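Local structure of fanconi-associated nuclease 1 homolog (Pseudomonas aeruginosa, 5Y7Q) at residues A391-L396 / C401-V406; M541-G546 / D553-W558; A445-R448 / L454-A457; G465-A470 / L503-L508. The protein belongs to the Fanconi-associated nuclease 1 family, a largely helical chain whose C-terminal part is a VRR-NUC domain, and is seen here with nucleic acid bound. One frame throughout, in Å; residues are numbered along the deposited sequence.

Contact 1 (A391-L396 / C401-V406); sequences AVREHL and CAVHYV
Arg393 on helix 391-396 and Val403 on strand 402-405 mark the closest backbone approach, with their CA atoms 5.8 Å apart. The helix and the strand run almost antiparallel (168°), their axes 7.7 Å apart at the nearest point, because a four-residue loop reverses the chain between them. Arg393 sends its side chain along the strand while Val403 slides past it the other way, and Arg393 CG settles 3.5 Å from Val403 CG1. CG of Arg393 leaves anti to the backbone N (chi1 -162°), and bends at chi2 and chi3 then fold the chain back so that its head reaches the strand backbone. There NH1 of Arg393 donates to Val403 O at 3.0 Å; the oxygen lies in the guanidinium plane, although the donor itself is tilted out of the carbonyl plane. NH1 also forms a salt bridge with Glu397, and NH2 one with the adjacent Glu394, its hydrogen bond being weak, so two carboxylates and one carbonyl hold the head in place. One helical turn on, the other methyl of Val403, CG2, packs 3.6 Å from Leu396 CB, and the Cys401 side chain lies beside the Leu396 carbonyl. On strand 529-533 the backbones of Phe532 and Ile530 bond to Ala402 and His404, and Asp528, just before it, bonds to Val406. A helix returning through a short loop into an outermost strand of a mixed sheet is the opening alpha-beta element of the alpha-beta-beta-beta-alpha-beta core characteristic of the PD-(D/E)XK nuclease fold.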
loop_
_atom_site.group_PDB
_atom_site.type_symbol
_atom_site.label_atom_id
_atom_site.label_comp_id
_atom_site.label_asym_id
_atom_site.label_seq_id
_atom_site.Cartn_x
_atom_site.Cartn_y
_atom_site.Cartn_z
ATOM N N ALA A 391 22.877 18.544 1.825
ATOM C CA ALA A 391 23.755 19.700 1.953
ATOM C C ALA A 391 23.687 20.266 3.356
ATOM O O ALA A 391 24.723 20.521 3.985
ATOM C CB ALA A 391 23.397 20.777 0.928
ATOM N N VAL A 392 22.473 20.479 3.866
ATOM C CA VAL A 392 22.370 20.988 5.224
ATOM C C VAL A 392 22.991 20.000 6.191
ATOM O O VAL A 392 23.730 20.388 7.106
ATOM C CB VAL A 392 20.914 21.295 5.599
ATOM C CG1 VAL A 392 20.859 21.722 7.028
ATOM C CG2 VAL A 392 20.367 22.394 4.728
ATOM N N ARG A 393 22.735 18.704 5.980
ATOM C CA ARG A 393 23.280 17.698 6.882
ATOM C C ARG A 393 24.806 17.766 6.927
ATOM O O ARG A 393 25.404 17.657 8.003
ATOM C CB ARG A 393 22.810 16.309 6.467
ATOM C CG ARG A 393 22.953 15.298 7.570
ATOM C CD ARG A 393 23.353 13.979 7.003
ATOM N NE ARG A 393 24.616 14.081 6.295
ATOM C CZ ARG A 393 25.802 13.949 6.884
ATOM N NH1 ARG A 393 25.873 13.716 8.192
ATOM N NH2 ARG A 393 26.919 14.060 6.174
ATOM N N GLU A 394 25.456 17.963 5.775
ATOM C CA GLU A 394 26.910 18.126 5.776
ATOM C C GLU A 394 27.311 19.386 6.520
ATOM O O GLU A 394 28.248 19.378 7.327
ATOM C CB GLU A 394 27.453 18.180 4.348
ATOM C CG GLU A 394 27.596 16.823 3.671
ATOM C CD GLU A 394 28.863 16.091 4.081
ATOM O OE1 GLU A 394 29.759 16.739 4.674
ATOM O OE2 GLU A 394 28.955 14.871 3.802
ATOM N N HIS A 395 26.610 20.485 6.259
ATOM C CA HIS A 395 27.039 21.768 6.805
ATOM C C HIS A 395 26.912 21.793 8.328
ATOM O O HIS A 395 27.756 22.375 9.019
ATOM C CB HIS A 395 26.229 22.894 6.155
ATOM C CG HIS A 395 26.463 24.236 6.762
ATOM N ND1 HIS A 395 27.539 25.027 6.419
ATOM C CD2 HIS A 395 25.763 24.927 7.694
ATOM C CE1 HIS A 395 27.489 26.154 7.110
ATOM N NE2 HIS A 395 26.423 26.117 7.893
ATOM N N LEU A 396 25.874 21.151 8.865
ATOM C CA LEU A 396 25.638 21.124 10.299
ATOM C C LEU A 396 26.540 20.138 11.030
ATOM O O LEU A 396 26.716 20.264 12.244
ATOM C CB LEU A 396 24.177 20.768 10.560
ATOM C CG LEU A 396 23.133 21.810 10.185
ATOM C CD1 LEU A 396 21.739 21.264 10.455
ATOM C CD2 LEU A 396 23.394 23.057 10.984
ATOM N N CYS A 401 29.216 17.548 16.744
ATOM C CA CYS A 401 27.832 17.563 16.297
ATOM C C CYS A 401 27.621 16.459 15.277
ATOM O O CYS A 401 28.384 16.348 14.314
ATOM C CB CYS A 401 27.470 18.916 15.693
ATOM S SG CYS A 401 25.706 19.162 15.487
ATOM N N ALA A 402 26.596 15.641 15.491
ATOM C CA ALA A 402 26.269 14.534 14.593
ATOM C C ALA A 402 24.890 14.773 14.006
ATOM O O ALA A 402 23.931 14.993 14.745
ATOM C CB ALA A 402 26.282 13.194 15.322
ATOM N N VAL A 403 24.780 14.744 12.688
ATOM C CA VAL A 403 23.530 15.099 12.026
ATOM C C VAL A 403 23.068 13.919 11.184
ATOM O O VAL A 403 23.850 13.354 10.410
ATOM C CB VAL A 403 23.684 16.367 11.171
ATOM C CG1 VAL A 403 22.347 16.840 10.689
ATOM C CG2 VAL A 403 24.370 17.435 11.976
ATOM N N HIS A 404 21.800 13.560 11.333
ATOM C CA HIS A 404 21.215 12.413 10.658
ATOM C C HIS A 404 19.981 12.820 9.869
ATOM O O HIS A 404 19.165 13.628 10.331
ATOM C CB HIS A 404 20.871 11.342 11.668
ATOM C CG HIS A 404 22.057 10.873 12.444
ATOM N ND1 HIS A 404 22.904 9.883 11.988
ATOM C CD2 HIS A 404 22.556 11.273 13.635
ATOM C CE1 HIS A 404 23.865 9.685 12.873
ATOM N NE2 HIS A 404 23.673 10.513 13.882
ATOM N N TYR A 405 19.869 12.259 8.671
ATOM C CA TYR A 405 18.709 12.436 7.811
ATOM C C TYR A 405 17.789 11.250 8.085
ATOM O O TYR A 405 18.063 10.127 7.646
ATOM C CB TYR A 405 19.168 12.500 6.357
ATOM C CG TYR A 405 18.118 12.893 5.348
ATOM C CD1 TYR A 405 18.427 12.983 4.000
ATOM C CD2 TYR A 405 16.826 13.190 5.744
ATOM C CE1 TYR A 405 17.469 13.340 3.074
ATOM C CE2 TYR A 405 15.864 13.547 4.827
ATOM C CZ TYR A 405 16.184 13.619 3.491
ATOM O OH TYR A 405 15.203 13.980 2.587
ATOM N N VAL A 406 16.681 11.509 8.772
ATOM C CA VAL A 406 15.861 10.460 9.369
ATOM C C VAL A 406 14.389 10.590 8.990
ATOM O O VAL A 406 13.762 9.592 8.648
ATOM C CB VAL A 406 16.039 10.440 10.891
ATOM C CG1 VAL A 406 17.364 9.839 11.201
ATOM C CG2 VAL A 406 15.924 11.845 11.441
#

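Contact 2 (M541-G546 / D553-W558); sequences MVEVKG and DNQLRW
Gln555 reaches from helix 553-558 to the strand 541-545 and ends against the paired Glu543 and Lys545, the close and wholly buried part of the contact. Its NE2 lies 2.6 Å from Glu543 OE2, the two side chains crossing at about a right angle with amide and carboxylate planes 67° apart. The extended Gln555 and the Glu543 side chain together bridge the 8.4 Å between Gln555 CA and Glu543 CA. Lys545 NZ stands alongside the amide, 3.5 Å from Gln555 OE1; that oxygen accepts from the backbone N of Gln552. Lys545 NZ forms a salt bridge with Glu543 OE2 and bonds to the carbonyl of Arg550, while Glu543 OE1 accepts from the backbone N of Asp528. Pro527 and Asp528, with Glu543 and Lys545, match the Pro-Asp and Glu-x-Lys signature of the PD-(D/E)XK fold, and the helix is the connection of a beta-alpha-beta crossover from strand 538-545 to the parallel strand 569-577. Away from this cluster the two segments have no close contact: the helix's partly exposed side carries Asp553, in a salt bridge with Arg350, and Arg557, whose guanidinium lays one face over Asn554 CA before meeting helix 342-358.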
loop_
_atom_site.group_PDB
_atom_site.type_symbol
_atom_site.label_atom_id
_atom_site.label_comp_id
_atom_site.label_asym_id
_atom_site.label_seq_id
_atom_site.Cartn_x
_atom_site.Cartn_y
_atom_site.Cartn_z
ATOM N N MET A 541 15.816 19.013 16.041
ATOM C CA MET A 541 15.305 18.571 14.747
ATOM C C MET A 541 15.229 19.746 13.797
ATOM O O MET A 541 14.854 20.855 14.195
ATOM C CB MET A 541 13.909 17.971 14.866
ATOM C CG MET A 541 13.887 16.679 15.596
ATOM S SD MET A 541 12.232 16.226 16.116
ATOM C CE MET A 541 12.716 14.751 16.970
ATOM N N VAL A 542 15.544 19.493 12.533
ATOM C CA VAL A 542 15.589 20.546 11.527
ATOM C C VAL A 542 14.841 20.084 10.284
ATOM O O VAL A 542 15.260 19.130 9.618
ATOM C CB VAL A 542 17.039 20.927 11.176
ATOM C CG1 VAL A 542 17.050 22.081 10.187
ATOM C CG2 VAL A 542 17.867 21.266 12.474
ATOM N N GLU A 543 13.749 20.762 9.964
ATOM C CA GLU A 543 13.123 20.607 8.663
ATOM C C GLU A 543 13.860 21.469 7.642
ATOM O O GLU A 543 14.049 22.671 7.860
ATOM C CB GLU A 543 11.644 20.995 8.730
ATOM C CG GLU A 543 10.907 20.906 7.396
ATOM C CD GLU A 543 10.925 19.506 6.776
ATOM O OE1 GLU A 543 11.200 18.521 7.503
ATOM O OE2 GLU A 543 10.660 19.394 5.551
ATOM N N VAL A 544 14.278 20.856 6.529
ATOM C CA VAL A 544 15.027 21.540 5.475
ATOM C C VAL A 544 14.092 21.966 4.344
ATOM O O VAL A 544 13.237 21.191 3.904
ATOM C CB VAL A 544 16.149 20.633 4.945
ATOM C CG1 VAL A 544 16.812 21.262 3.760
ATOM C CG2 VAL A 544 17.173 20.385 6.035
ATOM N N LYS A 545 14.248 23.206 3.874
ATOM C CA LYS A 545 13.469 23.724 2.753
ATOM C C LYS A 545 14.385 24.442 1.769
ATOM O O LYS A 545 14.955 25.489 2.096
ATOM C CB LYS A 545 12.360 24.667 3.241
ATOM C CG LYS A 545 11.177 23.949 3.907
ATOM C CD LYS A 545 10.592 22.883 2.984
ATOM C CE LYS A 545 9.663 21.928 3.714
ATOM N NZ LYS A 545 9.182 20.855 2.796
ATOM N N GLY A 546 14.498 23.893 0.553
ATOM C CA GLY A 546 15.238 24.542 -0.506
ATOM C C GLY A 546 14.422 25.623 -1.173
ATOM O O GLY A 546 13.279 25.908 -0.794
ATOM N N ASP A 553 1.174 20.513 5.279
ATOM C CA ASP A 553 0.236 20.657 6.389
ATOM C C ASP A 553 0.676 19.840 7.597
ATOM O O ASP A 553 0.733 20.356 8.726
ATOM C CB ASP A 553 -1.161 20.235 5.945
ATOM C CG ASP A 553 -1.772 21.198 4.957
ATOM O OD1 ASP A 553 -2.970 21.031 4.623
ATOM O OD2 ASP A 553 -1.056 22.132 4.527
ATOM N N ASN A 554 0.986 18.554 7.382
ATOM C CA ASN A 554 1.351 17.686 8.500
ATOM C C ASN A 554 2.617 18.178 9.192
ATOM O O ASN A 554 2.688 18.199 10.429
ATOM C CB ASN A 554 1.499 16.229 8.031
ATOM C CG ASN A 554 2.484 16.057 6.870
ATOM O OD1 ASN A 554 2.799 16.998 6.147
ATOM N ND2 ASN A 554 2.959 14.841 6.687
ATOM N N GLN A 555 3.622 18.592 8.413
ATOM C CA GLN A 555 4.827 19.175 9.000
ATOM C C GLN A 555 4.471 20.309 9.944
ATOM O O GLN A 555 4.993 20.377 11.059
ATOM C CB GLN A 555 5.766 19.673 7.903
ATOM C CG GLN A 555 6.271 18.578 6.979
ATOM C CD GLN A 555 7.099 19.112 5.833
ATOM O OE1 GLN A 555 6.724 20.087 5.171
ATOM N NE2 GLN A 555 8.237 18.483 5.595
ATOM N N LEU A 556 3.553 21.190 9.521
ATOM C CA LEU A 556 3.150 22.321 10.357
ATOM C C LEU A 556 2.499 21.858 11.647
ATOM O O LEU A 556 2.725 22.452 12.708
ATOM C CB LEU A 556 2.187 23.229 9.600
ATOM C CG LEU A 556 2.794 24.442 8.913
ATOM C CD1 LEU A 556 1.749 25.085 8.019
ATOM C CD2 LEU A 556 3.311 25.411 9.964
ATOM N N ARG A 557 1.655 20.826 11.578
ATOM C CA ARG A 557 1.065 20.330 12.814
ATOM C C ARG A 557 2.140 19.772 13.736
ATOM O O ARG A 557 2.077 19.955 14.955
ATOM C CB ARG A 557 -0.007 19.287 12.509
ATOM C CG ARG A 557 -0.885 19.703 11.345
ATOM C CD ARG A 557 -2.179 18.892 11.233
ATOM N NE ARG A 557 -2.184 17.975 10.097
ATOM C CZ ARG A 557 -1.806 16.708 10.190
ATOM N NH1 ARG A 557 -1.397 16.244 11.366
ATOM N NH2 ARG A 557 -1.844 15.907 9.127
ATOM N N TRP A 558 3.159 19.123 13.173
ATOM C CA TRP A 558 4.203 18.598 14.035
ATOM C C TRP A 558 5.054 19.711 14.637
ATOM O O TRP A 558 5.481 19.613 15.791
ATOM C CB TRP A 558 5.072 17.599 13.286
ATOM C CG TRP A 558 5.378 16.535 14.240
ATOM C CD1 TRP A 558 6.297 16.582 15.257
ATOM C CD2 TRP A 558 4.698 15.287 14.369
ATOM N NE1 TRP A 558 6.252 15.414 15.990
ATOM C CE2 TRP A 558 5.276 14.605 15.466
ATOM C CE3 TRP A 558 3.676 14.667 13.653
ATOM C CZ2 TRP A 558 4.861 13.338 15.857
ATOM C CZ3 TRP A 558 3.266 13.420 14.046
ATOM C CH2 TRP A 558 3.855 12.764 15.138
#

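Contact 3 (A445-R448 / L454-A457); sequences ADFR and LFEA
Phe447 brings one corner of its ring against the far end of the Phe455 ring, with CE2 of Phe447 3.6 Å from CZ of Phe455. The centroids are 5.7 Å apart and the planes inclined at 62°, an oblique pairing in which Phe447 CZ comes to the edge of the Phe455 ring, in its plane. With chi1 at 166° the Phe447 ring swings away from its own backbone N, out to a partner that the backbone itself does not approach closely. Two short helices, 447-450 and 452-460, follow one another here, and the two buried phenylalanines join them; Ala422 of helix 420-423 and Leu516 of helix 505-517 also touch Phe455. Arg448 runs along the more open side. Its aliphatic CG lies 4.1 Å from Phe455 CD1, and its bent chain then carries NH1 to 3.6 Å from Phe455 CB, the guanidinium at 54° to the ring. Beyond it NH2 comes within 4.1 Å of Glu456 OE1, near the guanidinium plane but too far for a salt bridge. Each charge has a closer partner on helix 505-517: Arg448 pairs with Glu513 and Glu456 with Arg509.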
loop_
_atom_site.group_PDB
_atom_site.type_symbol
_atom_site.label_atom_id
_atom_site.label_comp_id
_atom_site.label_asym_id
_atom_site.label_seq_id
_atom_site.Cartn_x
_atom_site.Cartn_y
_atom_site.Cartn_z
ATOM N N ALA A 445 -10.177 1.687 14.897
ATOM C CA ALA A 445 -10.316 2.763 15.873
ATOM C C ALA A 445 -9.927 2.309 17.280
ATOM O O ALA A 445 -9.296 3.062 18.032
ATOM C CB ALA A 445 -11.749 3.291 15.848
ATOM N N ASP A 446 -10.317 1.097 17.666
ATOM C CA ASP A 446 -10.021 0.557 18.988
ATOM C C ASP A 446 -8.764 -0.320 19.008
ATOM O O ASP A 446 -8.600 -1.132 19.922
ATOM C CB ASP A 446 -11.236 -0.177 19.565
ATOM C CG ASP A 446 -11.671 -1.346 18.733
ATOM O OD1 ASP A 446 -11.154 -1.506 17.607
ATOM O OD2 ASP A 446 -12.547 -2.099 19.215
ATOM N N PHE A 447 -7.925 -0.239 17.972
ATOM C CA PHE A 447 -6.631 -0.918 17.999
ATOM C C PHE A 447 -5.903 -0.750 19.326
ATOM O O PHE A 447 -5.419 -1.728 19.906
ATOM C CB PHE A 447 -5.745 -0.378 16.885
ATOM C CG PHE A 447 -4.292 -0.754 17.028
ATOM C CD1 PHE A 447 -3.826 -1.965 16.563
ATOM C CD2 PHE A 447 -3.384 0.118 17.595
ATOM C CE1 PHE A 447 -2.487 -2.297 16.671
ATOM C CE2 PHE A 447 -2.047 -0.223 17.717
ATOM C CZ PHE A 447 -1.602 -1.422 17.250
ATOM N N ARG A 448 -5.792 0.490 19.814
ATOM C CA ARG A 448 -5.154 0.712 21.106
ATOM C C ARG A 448 -5.978 0.123 22.243
ATOM O O ARG A 448 -5.422 -0.509 23.149
ATOM C CB ARG A 448 -4.927 2.201 21.346
ATOM C CG ARG A 448 -3.789 2.481 22.329
ATOM C CD ARG A 448 -4.244 3.226 23.578
ATOM N NE ARG A 448 -3.207 4.144 24.046
ATOM C CZ ARG A 448 -2.441 3.943 25.114
ATOM N NH1 ARG A 448 -2.597 2.854 25.860
ATOM N NH2 ARG A 448 -1.525 4.843 25.441
ATOM N N LEU A 454 -1.190 -3.793 27.432
ATOM C CA LEU A 454 0.157 -4.044 26.922
ATOM C C LEU A 454 0.842 -2.768 26.458
ATOM O O LEU A 454 2.078 -2.709 26.428
ATOM C CB LEU A 454 0.114 -5.053 25.773
ATOM C CG LEU A 454 0.275 -6.529 26.140
ATOM C CD1 LEU A 454 -0.991 -7.097 26.816
ATOM C CD2 LEU A 454 0.666 -7.339 24.911
ATOM N N PHE A 455 0.066 -1.745 26.083
ATOM C CA PHE A 455 0.681 -0.486 25.682
ATOM C C PHE A 455 1.162 0.313 26.889
ATOM O O PHE A 455 2.327 0.737 26.943
ATOM C CB PHE A 455 -0.292 0.323 24.834
ATOM C CG PHE A 455 -0.163 0.047 23.363
ATOM C CD1 PHE A 455 -1.173 -0.611 22.672
ATOM C CD2 PHE A 455 0.988 0.421 22.677
ATOM C CE1 PHE A 455 -1.054 -0.867 21.329
ATOM C CE2 PHE A 455 1.117 0.162 21.324
ATOM C CZ PHE A 455 0.093 -0.488 20.648
ATOM N N GLU A 456 0.295 0.487 27.893
ATOM C CA GLU A 456 0.733 1.199 29.080
ATOM C C GLU A 456 1.800 0.421 29.839
ATOM O O GLU A 456 2.588 1.026 30.576
ATOM C CB GLU A 456 -0.458 1.524 29.985
ATOM C CG GLU A 456 -0.206 2.757 30.860
ATOM C CD GLU A 456 0.655 3.818 30.155
ATOM O OE1 GLU A 456 0.199 4.404 29.145
ATOM O OE2 GLU A 456 1.797 4.055 30.607
ATOM N N ALA A 457 1.851 -0.897 29.675
ATOM C CA ALA A 457 3.042 -1.625 30.080
ATOM C C ALA A 457 4.260 -1.086 29.331
ATOM O O ALA A 457 5.155 -0.508 29.954
ATOM C CB ALA A 457 2.865 -3.122 29.850
#

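Contact 4 (G465-A470 / L503-L508); sequences GSYRDA and LPAAHL
Helix-to-helix packing in the VRR-NUC region joins the N-terminal part of helix 467-478 to the first turn of helix 505-517, with one tyrosine as the link. Tyr467 points at the second helix; Tyr467 CA and Ala505 CA are 8.7 Å apart, so the ring, rather than any backbone approach, spans the space between the two. A chi1 of 77° places CG between the backbone N and the carbonyl carbon, and the ring leaves the helix toward Ala505 and Leu508. These two residues are three positions apart, hence on the same face of their helix, and they meet the ring from the same side of its plane, across from each other: Ala505 CB lies 4.0 Å from Tyr467 CE1, and Leu508 CD1 lies 3.9 Å from Tyr467 CE2. Both approaches are oblique to the ring plane, and the leucine crosses the tyrosine at about a right angle. The phenol end reaches the bend between helices 493-502 and 505-517, where Leu503 has left helical geometry and Pro504 occupies the N-cap position of the next helix; Tyr467 OH stands 3.7 Å from Leu503 O. The neighbouring Arg468 folds over the tyrosine along its own helix. Its NE bonds to the carbonyl of Leu500, at the end of helix 493-502, and Tyr467 CZ lies over the centre of one face of the Arg468 guanidinium, 3.7 Å from the guanidinium plane.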
loop_
_atom_site.group_PDB
_atom_site.type_symbol
_atom_site.label_atom_id
_atom_site.label_comp_id
_atom_site.label_asym_id
_atom_site.label_seq_id
_atom_site.Cartn_x
_atom_site.Cartn_y
_atom_site.Cartn_z
ATOM N N GLY A 465 13.994 3.443 34.234
ATOM C CA GLY A 465 15.083 3.530 33.275
ATOM C C GLY A 465 15.027 2.496 32.175
ATOM O O GLY A 465 15.642 2.694 31.117
ATOM N N SER A 466 14.249 1.432 32.385
ATOM C CA SER A 466 14.381 0.185 31.647
ATOM C C SER A 466 14.143 0.318 30.143
ATOM O O SER A 466 14.416 -0.642 29.411
ATOM C CB SER A 466 13.408 -0.825 32.239
ATOM O OG SER A 466 12.181 -0.175 32.506
ATOM N N TYR A 467 13.653 1.461 29.658
ATOM C CA TYR A 467 13.271 1.532 28.254
ATOM C C TYR A 467 14.480 1.431 27.327
ATOM O O TYR A 467 14.394 0.810 26.260
ATOM C CB TYR A 467 12.466 2.802 27.981
ATOM C CG TYR A 467 13.261 4.086 27.883
ATOM C CD1 TYR A 467 13.587 4.832 29.028
ATOM C CD2 TYR A 467 13.647 4.585 26.642
ATOM C CE1 TYR A 467 14.293 6.007 28.926
ATOM C CE2 TYR A 467 14.355 5.754 26.534
ATOM C CZ TYR A 467 14.680 6.462 27.678
ATOM O OH TYR A 467 15.392 7.631 27.552
ATOM N N ARG A 468 15.617 2.015 27.713
ATOM C CA ARG A 468 16.827 1.890 26.902
ATOM C C ARG A 468 17.193 0.425 26.682
ATOM O O ARG A 468 17.283 -0.042 25.538
ATOM C CB ARG A 468 17.989 2.622 27.568
ATOM C CG ARG A 468 17.771 4.093 27.704
ATOM C CD ARG A 468 19.035 4.828 28.084
ATOM N NE ARG A 468 18.753 6.250 28.044
ATOM C CZ ARG A 468 18.136 6.905 29.021
ATOM N NH1 ARG A 468 17.768 6.259 30.129
ATOM N NH2 ARG A 468 17.896 8.207 28.895
ATOM N N ASP A 469 17.419 -0.315 27.774
ATOM C CA ASP A 469 17.788 -1.722 27.638
ATOM C C ASP A 469 16.746 -2.482 26.829
ATOM O O ASP A 469 17.092 -3.316 25.987
ATOM C CB ASP A 469 17.975 -2.365 29.017
ATOM C CG ASP A 469 19.211 -1.852 29.730
ATOM O OD1 ASP A 469 20.103 -1.325 29.022
ATOM O OD2 ASP A 469 19.292 -1.973 30.983
ATOM N N ALA A 470 15.468 -2.186 27.065
ATOM C CA ALA A 470 14.391 -2.894 26.393
ATOM C C ALA A 470 14.466 -2.685 24.886
ATOM O O ALA A 470 14.293 -3.625 24.101
ATOM C CB ALA A 470 13.055 -2.410 26.950
ATOM N N LEU A 503 17.795 11.692 23.854
ATOM C CA LEU A 503 16.386 12.056 23.753
ATOM C C LEU A 503 15.706 11.886 25.096
ATOM O O LEU A 503 15.742 10.783 25.667
ATOM C CB LEU A 503 15.672 11.214 22.701
ATOM C CG LEU A 503 15.984 11.516 21.227
ATOM C CD1 LEU A 503 15.294 10.536 20.298
ATOM C CD2 LEU A 503 15.599 12.938 20.884
ATOM N N PRO A 504 15.059 12.928 25.616
ATOM C CA PRO A 504 14.330 12.801 26.881
ATOM C C PRO A 504 13.217 11.776 26.769
ATOM O O PRO A 504 12.568 11.646 25.731
ATOM C CB PRO A 504 13.762 14.207 27.112
ATOM C CG PRO A 504 14.586 15.109 26.255
ATOM C CD PRO A 504 14.973 14.288 25.063
ATOM N N ALA A 505 13.006 11.040 27.864
ATOM C CA ALA A 505 11.917 10.073 27.924
ATOM C C ALA A 505 10.557 10.742 27.812
ATOM O O ALA A 505 9.653 10.177 27.190
ATOM C CB ALA A 505 11.994 9.267 29.215
ATOM N N ALA A 506 10.394 11.942 28.375
ATOM C CA ALA A 506 9.094 12.603 28.327
ATOM C C ALA A 506 8.741 13.042 26.914
ATOM O O ALA A 506 7.575 12.965 26.508
ATOM C CB ALA A 506 9.064 13.792 29.276
ATOM N N HIS A 507 9.731 13.496 26.144
ATOM C CA HIS A 507 9.494 13.730 24.722
ATOM C C HIS A 507 9.101 12.443 24.011
ATOM O O HIS A 507 8.197 12.445 23.165
ATOM C CB HIS A 507 10.730 14.334 24.061
ATOM C CG HIS A 507 11.053 15.710 24.538
ATOM N ND1 HIS A 507 12.177 16.395 24.128
ATOM C CD2 HIS A 507 10.407 16.524 25.407
ATOM C CE1 HIS A 507 12.205 17.575 24.723
ATOM N NE2 HIS A 507 11.141 17.679 25.501
ATOM N N LEU A 508 9.782 11.337 24.328
ATOM C CA LEU A 508 9.424 10.066 23.715
ATOM C C LEU A 508 7.979 9.723 24.003
ATOM O O LEU A 508 7.229 9.362 23.095
ATOM C CB LEU A 508 10.325 8.949 24.217
ATOM C CG LEU A 508 11.689 8.893 23.552
ATOM C CD1 LEU A 508 12.260 7.531 23.788
ATOM C CD2 LEU A 508 11.562 9.181 22.099
#

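In the fold
Contacts 1 and 2 belong to the same mixed sheet, the first at an outermost strand and the second at an inner one, and they meet directly where Val392 CG2 packs 3.9 Å from Val544 CG1. They are also the pair nearest the bound nucleic acid, about 7 Å for contact 1 and 5 Å for contact 2, nearest atom to nearest atom. Contacts 3 and 4 lie in the helical part that the chain forms between strands 402-405 and 529-533, about 15 Å from the nucleic acid for contact 3 and 21 Å for contact 4 by the same measure. Helix 505-517 ties these two together: its start packs in contact 4, and its later residues flank contact 3, the contact centres being 19 Å apart.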